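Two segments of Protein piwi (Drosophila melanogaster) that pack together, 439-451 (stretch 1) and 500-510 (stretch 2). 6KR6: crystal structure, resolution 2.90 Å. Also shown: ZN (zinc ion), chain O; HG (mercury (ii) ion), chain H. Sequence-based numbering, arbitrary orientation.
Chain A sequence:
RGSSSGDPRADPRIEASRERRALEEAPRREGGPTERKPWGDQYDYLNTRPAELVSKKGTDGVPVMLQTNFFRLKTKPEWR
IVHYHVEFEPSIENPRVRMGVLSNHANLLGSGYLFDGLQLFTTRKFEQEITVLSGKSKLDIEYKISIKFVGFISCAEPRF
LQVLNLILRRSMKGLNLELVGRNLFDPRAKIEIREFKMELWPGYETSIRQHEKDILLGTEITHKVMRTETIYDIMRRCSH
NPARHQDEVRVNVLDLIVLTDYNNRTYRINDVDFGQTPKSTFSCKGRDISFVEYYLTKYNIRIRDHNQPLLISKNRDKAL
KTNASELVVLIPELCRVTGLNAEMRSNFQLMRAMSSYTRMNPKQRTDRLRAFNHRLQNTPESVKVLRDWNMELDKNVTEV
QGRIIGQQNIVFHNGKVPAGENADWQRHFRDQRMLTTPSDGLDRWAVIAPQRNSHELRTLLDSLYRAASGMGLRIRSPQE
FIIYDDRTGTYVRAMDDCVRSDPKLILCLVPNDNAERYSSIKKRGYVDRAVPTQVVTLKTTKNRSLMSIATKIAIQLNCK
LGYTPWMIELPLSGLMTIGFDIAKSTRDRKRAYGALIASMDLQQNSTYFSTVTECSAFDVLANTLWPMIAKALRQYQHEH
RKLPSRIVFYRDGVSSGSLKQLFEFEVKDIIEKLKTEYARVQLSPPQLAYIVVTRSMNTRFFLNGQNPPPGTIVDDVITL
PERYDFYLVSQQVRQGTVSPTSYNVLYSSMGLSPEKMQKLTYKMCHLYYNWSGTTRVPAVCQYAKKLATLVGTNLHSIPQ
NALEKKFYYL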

ATOM      1  N   SER A 439       1.200   3.959  39.718  1.00 92.26           N
ATOM      2  CA  SER A 439       1.684   3.924  41.093  1.00 93.62           C
ATOM      3  C   SER A 439       1.307   2.613  41.767  1.00 96.78           C
ATOM      4  O   SER A 439       2.063   2.096  42.598  1.00 89.97           O
ATOM      5  CB  SER A 439       1.129   5.114  41.875  1.00 91.21           C
ATOM      6  OG  SER A 439      -0.287   5.130  41.830  1.00 96.16           O
ATOM      7  N   ASP A 440       0.147   2.059  41.410  1.00 94.54           N
ATOM      8  CA  ASP A 440      -0.227   0.728  41.870  1.00 95.70           C
ATOM      9  C   ASP A 440       0.762  -0.325  41.391  1.00 98.53           C
ATOM     10  O   ASP A 440       1.044  -1.286  42.114  1.00102.93           O
ATOM     11  CB  ASP A 440      -1.631   0.387  41.369  1.00106.60           C
ATOM     12  CG  ASP A 440      -2.543  -0.135  42.463  1.00118.99           C
ATOM     13  OD1 ASP A 440      -2.047  -0.788  43.405  1.00120.78           O
ATOM     14  OD2 ASP A 440      -3.765   0.104  42.378  1.00121.88           O
ATOM     15  N   GLY A 441       1.299  -0.158  40.183  1.00100.01           N
ATOM     16  CA  GLY A 441       2.130  -1.183  39.592  1.00 94.99           C
ATOM     17  C   GLY A 441       1.265  -2.331  39.094  1.00 96.49           C
ATOM     18  O   GLY A 441       0.052  -2.204  38.908  1.00 99.18           O
ATOM     19  N   LEU A 442       1.914  -3.474  38.874  1.00 97.39           N
ATOM     20  CA  LEU A 442       1.206  -4.712  38.545  1.00 93.84           C
ATOM     21  C   LEU A 442       0.615  -5.292  39.831  1.00103.78           C
ATOM     22  O   LEU A 442       1.007  -6.353  40.318  1.00103.47           O
ATOM     23  CB  LEU A 442       2.137  -5.705  37.861  1.00102.68           C
ATOM     24  CG  LEU A 442       2.324  -5.674  36.339  1.00 99.48           C
ATOM     25  CD1 LEU A 442       1.424  -6.690  35.653  1.00 82.27           C
ATOM     26  CD2 LEU A 442       2.085  -4.289  35.770  1.00 95.82           C
ATOM     27  N   ASP A 443      -0.345  -4.552  40.392  1.00109.55           N
ATOM     28  CA  ASP A 443      -0.864  -4.891  41.714  1.00111.24           C
ATOM     29  C   ASP A 443      -1.679  -6.181  41.694  1.00111.55           C
ATOM     30  O   ASP A 443      -1.710  -6.905  42.696  1.00115.41           O
ATOM     31  CB  ASP A 443      -1.679  -3.712  42.263  1.00109.97           C
ATOM     32  CG  ASP A 443      -2.975  -4.131  42.930  1.00121.84           C
ATOM     33  OD1 ASP A 443      -4.050  -3.799  42.385  1.00121.04           O
ATOM     34  OD2 ASP A 443      -2.922  -4.774  44.001  1.00130.38           O
ATOM     35  N   ARG A 444      -2.314  -6.506  40.570  1.00105.23           N
ATOM     36  CA  ARG A 444      -3.121  -7.721  40.493  1.00 98.71           C
ATOM     37  C   ARG A 444      -3.130  -8.211  39.052  1.00 91.84           C
ATOM     38  O   ARG A 444      -3.668  -7.534  38.171  1.00 95.78           O
ATOM     39  CB  ARG A 444      -4.542  -7.467  40.990  1.00101.60           C
ATOM     40  CG  ARG A 444      -4.980  -8.380  42.125  1.00106.57           C
ATOM     41  CD  ARG A 444      -6.493  -8.517  42.165  1.00107.63           C
ATOM     42  NE  ARG A 444      -7.127  -7.579  43.087  1.00123.17           N
ATOM     43  CZ  ARG A 444      -7.651  -7.926  44.258  1.00132.80           C
ATOM     44  NH1 ARG A 444      -7.619  -9.193  44.648  1.00129.10           N
ATOM     45  NH2 ARG A 444      -8.212  -7.011  45.036  1.00133.10           N
ATOM     46  N   TRP A 445      -2.546  -9.386  38.814  1.00 93.99           N
ATOM     47  CA  TRP A 445      -2.608 -10.030  37.508  1.00 90.73           C
ATOM     48  C   TRP A 445      -2.479 -11.535  37.707  1.00 83.98           C
ATOM     49  O   TRP A 445      -2.267 -12.019  38.823  1.00 88.89           O
ATOM     50  CB  TRP A 445      -1.541  -9.475  36.552  1.00 87.80           C
ATOM     51  CG  TRP A 445      -0.116  -9.612  37.011  1.00 90.05           C
ATOM     52  CD1 TRP A 445       0.421  -9.141  38.173  1.00 92.98           C
ATOM     53  CD2 TRP A 445       0.965 -10.228  36.294  1.00 96.49           C
ATOM     54  NE1 TRP A 445       1.759  -9.441  38.235  1.00 90.05           N
ATOM     55  CE2 TRP A 445       2.119 -10.107  37.093  1.00 93.47           C
ATOM     56  CE3 TRP A 445       1.065 -10.878  35.059  1.00 91.65           C
ATOM     57  CZ2 TRP A 445       3.356 -10.612  36.700  1.00 85.18           C
ATOM     58  CZ3 TRP A 445       2.297 -11.377  34.670  1.00 89.32           C
ATOM     59  CH2 TRP A 445       3.424 -11.242  35.488  1.00 90.08           C
ATOM     60  N   ALA A 446      -2.627 -12.278  36.614  1.00 83.68           N
ATOM     61  CA  ALA A 446      -2.600 -13.732  36.662  1.00 94.23           C
ATOM     62  C   ALA A 446      -1.727 -14.264  35.536  1.00 93.24           C
ATOM     63  O   ALA A 446      -1.493 -13.590  34.530  1.00 86.86           O
ATOM     64  CB  ALA A 446      -4.012 -14.325  36.558  1.00 90.98           C
ATOM     65  N   VAL A 447      -1.241 -15.490  35.719  1.00 91.82           N
ATOM     66  CA  VAL A 447      -0.443 -16.181  34.716  1.00 91.50           C
ATOM     67  C   VAL A 447      -0.991 -17.592  34.570  1.00 94.70           C
ATOM     68  O   VAL A 447      -1.010 -18.358  35.543  1.00102.53           O
ATOM     69  CB  VAL A 447       1.049 -16.217  35.080  1.00 90.86           C
ATOM     70  CG1 VAL A 447       1.774 -17.195  34.184  1.00 94.66           C
ATOM     71  CG2 VAL A 447       1.657 -14.833  34.950  1.00 93.39           C
ATOM     72  N   ILE A 448      -1.426 -17.932  33.357  1.00 97.73           N
ATOM     73  CA  ILE A 448      -1.995 -19.234  33.032  1.00103.93           C
ATOM     74  C   ILE A 448      -0.981 -20.003  32.198  1.00110.41           C
ATOM     75  O   ILE A 448      -0.498 -19.500  31.176  1.00109.35           O
ATOM     76  CB  ILE A 448      -3.331 -19.091  32.283  1.00102.23           C
ATOM     77  CG1 ILE A 448      -4.307 -18.238  33.095  1.00105.01           C
ATOM     78  CG2 ILE A 448      -3.928 -20.457  31.984  1.00 99.31           C
ATOM     79  CD1 ILE A 448      -5.634 -18.010  32.412  1.00105.53           C
ATOM     80  N   ALA A 449      -0.665 -21.221  32.628  1.00113.83           N
ATOM     81  CA  ALA A 449       0.347 -22.033  31.966  1.00111.78           C
ATOM     82  C   ALA A 449       0.079 -23.495  32.291  1.00113.62           C
ATOM     83  O   ALA A 449      -0.573 -23.800  33.295  1.00116.87           O
ATOM     84  CB  ALA A 449       1.761 -21.627  32.412  1.00112.49           C
ATOM     85  N   PRO A 450       0.556 -24.420  31.461  1.00110.49           N
ATOM     86  CA  PRO A 450       0.401 -25.842  31.778  1.00117.18           C
ATOM     87  C   PRO A 450       1.500 -26.330  32.712  1.00121.41           C
ATOM     88  O   PRO A 450       2.556 -25.714  32.857  1.00120.14           O
ATOM     89  CB  PRO A 450       0.484 -26.530  30.410  1.00113.53           C
ATOM     90  CG  PRO A 450       1.127 -25.533  29.483  1.00105.14           C
ATOM     91  CD  PRO A 450       1.280 -24.217  30.195  1.00107.42           C
ATOM     92  N   GLN A 451       1.223 -27.472  33.348  1.00123.11           N
ATOM     93  CA  GLN A 451       2.130 -28.003  34.362  1.00119.07           C
ATOM     94  C   GLN A 451       3.490 -28.365  33.779  1.00113.68           C
ATOM     95  O   GLN A 451       4.505 -28.309  34.485  1.00100.87           O
ATOM     96  CB  GLN A 451       1.498 -29.220  35.040  1.00116.83           C
ATOM     97  CG  GLN A 451       2.326 -29.814  36.168  1.00123.49           C
ATOM     98  CD  GLN A 451       1.636 -30.976  36.851  1.00135.17           C
ATOM     99  OE1 GLN A 451       0.443 -31.207  36.655  1.00138.56           O
ATOM    100  NE2 GLN A 451       2.386 -31.718  37.659  1.00125.32           N
ATOM    101  N   ARG A 500     -12.866 -13.730  37.620  1.00100.53           N
ATOM    102  CA  ARG A 500     -13.687 -13.443  38.793  1.00103.56           C
ATOM    103  C   ARG A 500     -12.939 -12.617  39.835  1.00 98.78           C
ATOM    104  O   ARG A 500     -13.566 -11.870  40.594  1.00 93.16           O
ATOM    105  CB  ARG A 500     -14.184 -14.747  39.415  1.00103.24           C
ATOM    106  N   SER A 501     -11.612 -12.728  39.888  1.00101.29           N
ATOM    107  CA  SER A 501     -10.818 -11.941  40.825  1.00102.28           C
ATOM    108  C   SER A 501     -10.490 -10.548  40.304  1.00 97.51           C
ATOM    109  O   SER A 501      -9.799  -9.794  40.999  1.00 94.70           O
ATOM    110  CB  SER A 501      -9.520 -12.678  41.168  1.00104.21           C
ATOM    111  OG  SER A 501      -8.675 -12.779  40.036  1.00 98.87           O
ATOM    112  N   ASP A 502     -10.962 -10.194  39.105  1.00 99.13           N
ATOM    113  CA  ASP A 502     -10.735  -8.898  38.473  1.00 95.55           C
ATOM    114  C   ASP A 502      -9.249  -8.587  38.348  1.00 95.81           C
ATOM    115  O   ASP A 502      -8.717  -7.776  39.118  1.00 94.72           O
ATOM    116  CB  ASP A 502     -11.440  -7.787  39.251  1.00 96.78           C
ATOM    117  CG  ASP A 502     -12.945  -7.930  39.230  1.00103.01           C
ATOM    118  OD1 ASP A 502     -13.438  -9.037  38.929  1.00107.36           O
ATOM    119  OD2 ASP A 502     -13.635  -6.929  39.501  1.00102.90           O
ATOM    120  N   PRO A 503      -8.547  -9.199  37.398  1.00 91.46           N
ATOM    121  CA  PRO A 503      -7.124  -8.910  37.216  1.00 90.52           C
ATOM    122  C   PRO A 503      -6.881  -7.781  36.228  1.00 85.54           C
ATOM    123  O   PRO A 503      -7.622  -7.581  35.264  1.00 91.12           O
ATOM    124  CB  PRO A 503      -6.582 -10.238  36.669  1.00 88.46           C
ATOM    125  CG  PRO A 503      -7.721 -10.766  35.853  1.00 92.71           C
ATOM    126  CD  PRO A 503      -8.996 -10.310  36.537  1.00 89.82           C
ATOM    127  N   LYS A 504      -5.807  -7.031  36.489  1.00 80.34           N
ATOM    128  CA  LYS A 504      -5.423  -5.962  35.575  1.00 75.88           C
ATOM    129  C   LYS A 504      -4.902  -6.514  34.255  1.00 75.16           C
ATOM    130  O   LYS A 504      -4.962  -5.827  33.230  1.00 71.48           O
ATOM    131  CB  LYS A 504      -4.364  -5.058  36.213  1.00 76.77           C
ATOM    132  CG  LYS A 504      -4.808  -4.305  37.453  1.00 83.15           C
ATOM    133  CD  LYS A 504      -3.876  -3.126  37.707  1.00 87.84           C
ATOM    134  CE  LYS A 504      -3.369  -3.088  39.142  1.00106.35           C
ATOM    135  NZ  LYS A 504      -4.443  -2.735  40.108  1.00120.22           N
ATOM    136  N   LEU A 505      -4.387  -7.742  34.260  1.00 74.53           N
ATOM    137  CA  LEU A 505      -3.754  -8.309  33.079  1.00 79.76           C
ATOM    138  C   LEU A 505      -3.676  -9.819  33.246  1.00 81.77           C
ATOM    139  O   LEU A 505      -3.726 -10.341  34.362  1.00 86.70           O
ATOM    140  CB  LEU A 505      -2.363  -7.704  32.858  1.00 74.83           C
ATOM    141  CG  LEU A 505      -1.637  -7.999  31.547  1.00 79.87           C
ATOM    142  CD1 LEU A 505      -0.985  -6.736  31.021  1.00 84.80           C
ATOM    143  CD2 LEU A 505      -0.605  -9.095  31.749  1.00 71.33           C
ATOM    144  N   ILE A 506      -3.565 -10.517  32.115  1.00 70.91           N
ATOM    145  CA  ILE A 506      -3.467 -11.973  32.092  1.00 76.82           C
ATOM    146  C   ILE A 506      -2.407 -12.364  31.072  1.00 80.97           C
ATOM    147  O   ILE A 506      -2.570 -12.110  29.875  1.00 73.99           O
ATOM    148  CB  ILE A 506      -4.810 -12.641  31.750  1.00 75.14           C
ATOM    149  CG1 ILE A 506      -5.822 -12.418  32.876  1.00 80.81           C
ATOM    150  CG2 ILE A 506      -4.618 -14.124  31.493  1.00 81.21           C
ATOM    151  CD1 ILE A 506      -7.186 -13.007  32.597  1.00 95.27           C
ATOM    152  N   LEU A 507      -1.324 -12.978  31.540  1.00 84.71           N
ATOM    153  CA  LEU A 507      -0.274 -13.485  30.668  1.00 82.97           C
ATOM    154  C   LEU A 507      -0.459 -14.986  30.491  1.00 81.95           C
ATOM    155  O   LEU A 507      -0.653 -15.711  31.472  1.00 89.08           O
ATOM    156  CB  LEU A 507       1.111 -13.176  31.238  1.00 86.63           C
ATOM    157  CG  LEU A 507       2.304 -13.258  30.281  1.00 83.85           C
ATOM    158  CD1 LEU A 507       3.408 -12.331  30.758  1.00 76.11           C
ATOM    159  CD2 LEU A 507       2.831 -14.681  30.155  1.00 73.40           C
ATOM    160  N   CYS A 508      -0.396 -15.447  29.245  1.00 82.45           N
ATOM    161  CA  CYS A 508      -0.622 -16.849  28.909  1.00 94.51           C
ATOM    162  C   CYS A 508       0.593 -17.395  28.174  1.00 96.53           C
ATOM    163  O   CYS A 508       0.946 -16.902  27.098  1.00 87.31           O
ATOM    164  CB  CYS A 508      -1.882 -17.013  28.057  1.00 96.57           C
ATOM    165  SG  CYS A 508      -3.420 -16.640  28.927  1.00101.07           S
ATOM    166  N   LEU A 509       1.224 -18.412  28.756  1.00100.16           N
ATOM    167  CA  LEU A 509       2.357 -19.086  28.136  1.00 97.70           C
ATOM    168  C   LEU A 509       1.828 -20.197  27.236  1.00102.58           C
ATOM    169  O   LEU A 509       1.089 -21.075  27.696  1.00105.97           O
ATOM    170  CB  LEU A 509       3.299 -19.645  29.202  1.00104.39           C
ATOM    171  CG  LEU A 509       4.724 -19.993  28.766  1.00104.94           C
ATOM    172  CD1 LEU A 509       5.427 -18.759  28.226  1.00 98.92           C
ATOM    173  CD2 LEU A 509       5.510 -20.599  29.920  1.00105.16           C
ATOM    174  N   VAL A 510       2.202 -20.159  25.960  1.00106.66           N
ATOM    175  CA  VAL A 510       1.676 -21.107  24.981  1.00106.31           C
ATOM    176  C   VAL A 510       2.793 -22.035  24.522  1.00106.18           C
ATOM    177  O   VAL A 510       3.975 -21.678  24.624  1.00101.94           O
ATOM    178  CB  VAL A 510       1.037 -20.379  23.788  1.00 97.65           C
ATOM    179  CG1 VAL A 510       0.003 -19.376  24.272  1.00102.91           C
ATOM    180  CG2 VAL A 510       2.102 -19.697  22.946  1.00100.22           C
TER
HETATM  181 ZN    ZN O 913      -3.613  -1.845  42.716  0.77113.98          ZN
HETATM  182 HG    HG H 906      -6.779 -13.429  38.152  0.70117.24          HG

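Two neighbouring strands of one chain pair in parallel, Ala-446, Val-447 and Ile-448 lying against Ile-506, Leu-507 and Cys-508, through a ladder of backbone hydrogen bonds, with a lysine salt bridge beside a zinc site at the N-terminal end. The strand axes approach to 4.8 Å and are inclined to each other by 16°. As is usual for parallel pairing, residues of one strand bond to partners flanking their opposite number: Ala-446 N donates to Leu-505 O (3.2 Å) and Ala-446 O accepts from Leu-507 N (3.1 Å), so Ala-446 straddles Ile-506. Ile-448 repeats the pattern around Cys-508, its N donating to Leu-507 O (3.0 Å) and its O accepting from Leu-509 N (3.2 Å). Between these bonds, CA-H...O contacts fill the ladder, the shortest from Val-447 CA to Leu-507 O (3.3 Å). Just before the paired residues, Lys-504 N donates to Arg-444 O (2.8 Å).

Side chains alternate across the sheet. Ala-446, Ile-448, Ile-506 and Cys-508 share one face, where Ile-448 CD1 meets Ile-506 CG2 (4.1 Å) and Ile-448 CB lies 4.2 Å from Cys-508 SG. Val-447 and Leu-507 occupy the other, with Val-447 CG2 4.1 Å from Leu-507 CB. The same Leu-507 CB sits at the edge of the Trp-445 ring, 4.1 Å from Trp-445 CZ3, while Leu-505 CD2 reaches Trp-445 CE3 at 4.1 Å. Farther along, Ala-449 CB touches Leu-509 CB (4.1 Å).

At the polar end, Lys-504 leaves its backbone sideways, but its end comes nearer the other segment, and its NZ forms a salt bridge with Asp-443 OD1 (2.5 Å). That same Asp-443 OD1 binds ZN at 2.0 Å, so one carboxylate oxygen serves both cations; Asp-440 chelates ZN through OD1 and OD2, each at 2.0 Å. Lys-504 CE, the carbon next to NZ, lies 3.5 Å from Gly-441 O.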